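Scavenger receptor with C-type lectin type I (Homo sapiens, PDB 2OX8) binds the leukocyte cell-surface glycan Lewis(x) through its C-type lectin carbohydrate-recognition domain, as part of a scavenger receptor. Local coordinates at residues A90-N95 and Q114-Q119. Residues are numbered along the deposited sequence; the frame is centred on the assembly and turned at random.
Sequences AGQPDN and QWNDFQ
Gln92 points its carboxamide between Asn116 OD1 and Asp117 OD1, with NE2 close to both. Its CG is anti to the carbonyl carbon (chi1 -49°) and the chain then bends at chi2, with CG passing 4.0 Å from Trp115 O. NE2 of Gln92 is modelled as donor to Asn116 OD1 at 2.4 Å, too short to be taken at face value, so the bond is doubtful; the two amide planes are 28° apart. NE2 also lies 2.6 Å from Asp117 OD1, at an angle too poor for a hydrogen bond and with amide and carboxylate planes 65° apart. Gln92 OE1 sits 3.0 Å from Gly91 O, two acceptors close together, which with the short NE2 contact makes the amide's assigned orientation uncertain. The ND2 branch of Asn116 stands 3.9 Å above the plane of the Phe118 ring, over its centre. The cis peptide before Pro93 shapes the loop, and Pro93 O is hydrogen-bonded to His100, a zinc ligand. On the same strand, Trp115 is buried edge-to-face against Trp77 and Trp88, its NE1 bonded to Gln49. The segments match the Gln-Pro-Asp and Trp-Asn-Asp motifs of the principal calcium site of C-type lectins, here with no calcium modelled; in relatives Gln-Pro-Asp goes with galactose-type recognition, consistent with a sugar-binding site here.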
loop_
_atom_site.group_PDB
_atom_site.type_symbol
_atom_site.label_atom_id
_atom_site.label_comp_id
_atom_site.label_asym_id
_atom_site.label_seq_id
_atom_site.Cartn_x
_atom_site.Cartn_y
_atom_site.Cartn_z
ATOM N N ALA A 90 7.692 -12.732 -5.477
ATOM C CA ALA A 90 8.242 -14.087 -5.364
ATOM C C ALA A 90 8.393 -14.758 -3.992
ATOM O O ALA A 90 7.796 -15.807 -3.747
ATOM C CB ALA A 90 9.578 -14.146 -6.099
ATOM N N GLY A 91 9.199 -14.196 -3.104
ATOM C CA GLY A 91 9.365 -14.840 -1.811
ATOM C C GLY A 91 8.819 -14.063 -0.631
ATOM O O GLY A 91 9.314 -14.201 0.493
ATOM N N GLN A 92 7.780 -13.269 -0.887
ATOM C CA GLN A 92 7.158 -12.432 0.132
ATOM C C GLN A 92 5.824 -12.976 0.647
ATOM O O GLN A 92 5.135 -13.715 -0.050
ATOM C CB GLN A 92 6.930 -11.039 -0.439
ATOM C CG GLN A 92 8.147 -10.450 -1.115
ATOM C CD GLN A 92 9.307 -10.280 -0.165
ATOM O OE1 GLN A 92 9.805 -11.251 0.403
ATOM N NE2 GLN A 92 9.747 -9.039 0.017
ATOM N N PRO A 93 5.440 -12.605 1.880
ATOM C CA PRO A 93 6.204 -11.726 2.766
ATOM C C PRO A 93 7.057 -12.503 3.766
ATOM O O PRO A 93 7.724 -11.904 4.611
ATOM C CB PRO A 93 5.120 -10.925 3.452
ATOM C CG PRO A 93 4.075 -11.941 3.649
ATOM C CD PRO A 93 4.042 -12.698 2.337
ATOM N N ASP A 94 7.037 -13.832 3.669
ATOM C CA ASP A 94 7.809 -14.669 4.581
ATOM C C ASP A 94 9.309 -14.658 4.302
ATOM O O ASP A 94 10.087 -15.186 5.089
ATOM C CB ASP A 94 7.282 -16.123 4.588
ATOM C CG ASP A 94 6.807 -16.609 3.206
ATOM O OD1 ASP A 94 5.776 -16.098 2.696
ATOM O OD2 ASP A 94 7.456 -17.517 2.633
ATOM N N ASN A 95 9.716 -14.050 3.192
ATOM C CA ASN A 95 11.133 -13.978 2.825
ATOM C C ASN A 95 11.764 -15.364 2.613
ATOM O O ASN A 95 12.766 -15.717 3.225
ATOM C CB ASN A 95 11.902 -13.202 3.891
ATOM C CG ASN A 95 13.365 -13.110 3.583
ATOM O OD1 ASN A 95 13.753 -12.888 2.447
ATOM N ND2 ASN A 95 14.190 -13.274 4.596
ATOM N N GLN A 114 3.421 -6.151 -8.092
ATOM C CA GLN A 114 3.502 -6.964 -6.877
ATOM C C GLN A 114 3.890 -6.242 -5.604
ATOM O O GLN A 114 4.531 -5.186 -5.638
ATOM C CB GLN A 114 4.434 -8.152 -7.083
ATOM C CG GLN A 114 5.667 -7.841 -7.879
ATOM C CD GLN A 114 5.554 -8.331 -9.296
ATOM O OE1 GLN A 114 6.541 -8.372 -10.019
ATOM N NE2 GLN A 114 4.347 -8.711 -9.705
ATOM N N TRP A 115 3.477 -6.825 -4.482
ATOM C CA TRP A 115 3.756 -6.273 -3.160
ATOM C C TRP A 115 5.040 -6.843 -2.587
ATOM O O TRP A 115 5.328 -8.041 -2.704
ATOM C CB TRP A 115 2.616 -6.569 -2.187
ATOM C CG TRP A 115 1.272 -6.289 -2.743
ATOM C CD1 TRP A 115 0.966 -5.449 -3.777
ATOM C CD2 TRP A 115 0.041 -6.867 -2.315
ATOM N NE1 TRP A 115 -0.388 -5.475 -4.029
ATOM C CE2 TRP A 115 -0.982 -6.335 -3.141
ATOM C CE3 TRP A 115 -0.302 -7.787 -1.312
ATOM C CZ2 TRP A 115 -2.321 -6.690 -2.992
ATOM C CZ3 TRP A 115 -1.629 -8.144 -1.164
ATOM C CH2 TRP A 115 -2.624 -7.595 -1.999
ATOM N N ASN A 116 5.798 -5.966 -1.949
ATOM C CA ASN A 116 7.063 -6.316 -1.354
ATOM C C ASN A 116 6.965 -5.741 0.048
ATOM O O ASN A 116 6.243 -4.774 0.278
ATOM C CB ASN A 116 8.186 -5.640 -2.156
ATOM C CG ASN A 116 9.569 -6.174 -1.817
ATOM O OD1 ASN A 116 9.769 -7.386 -1.680
ATOM N ND2 ASN A 116 10.537 -5.272 -1.702
ATOM N N ASP A 117 7.659 -6.338 1.004
ATOM C CA ASP A 117 7.597 -5.796 2.339
ATOM C C ASP A 117 8.913 -5.104 2.617
ATOM O O ASP A 117 9.926 -5.749 2.830
ATOM C CB ASP A 117 7.330 -6.902 3.362
ATOM C CG ASP A 117 8.465 -7.872 3.471
ATOM O OD1 ASP A 117 8.871 -8.408 2.418
ATOM O OD2 ASP A 117 8.948 -8.098 4.602
ATOM N N PHE A 118 8.885 -3.782 2.584
ATOM C CA PHE A 118 10.061 -2.970 2.832
ATOM C C PHE A 118 10.109 -2.698 4.321
ATOM O O PHE A 118 9.254 -3.172 5.076
ATOM C CB PHE A 118 9.948 -1.620 2.119
ATOM C CG PHE A 118 9.439 -1.710 0.717
ATOM C CD1 PHE A 118 8.143 -2.143 0.458
ATOM C CD2 PHE A 118 10.252 -1.347 -0.352
ATOM C CE1 PHE A 118 7.668 -2.212 -0.846
ATOM C CE2 PHE A 118 9.780 -1.414 -1.661
ATOM C CZ PHE A 118 8.490 -1.846 -1.907
ATOM N N GLN A 119 11.114 -1.937 4.744
ATOM C CA GLN A 119 11.201 -1.565 6.140
ATOM C C GLN A 119 10.579 -0.185 6.257
ATOM O O GLN A 119 10.799 0.687 5.412
ATOM C CB GLN A 119 12.643 -1.484 6.646
ATOM C CG GLN A 119 12.665 -1.044 8.113
ATOM C CD GLN A 119 14.010 -0.559 8.587
ATOM O OE1 GLN A 119 14.905 -1.355 8.876
ATOM N NE2 GLN A 119 14.166 0.760 8.669
#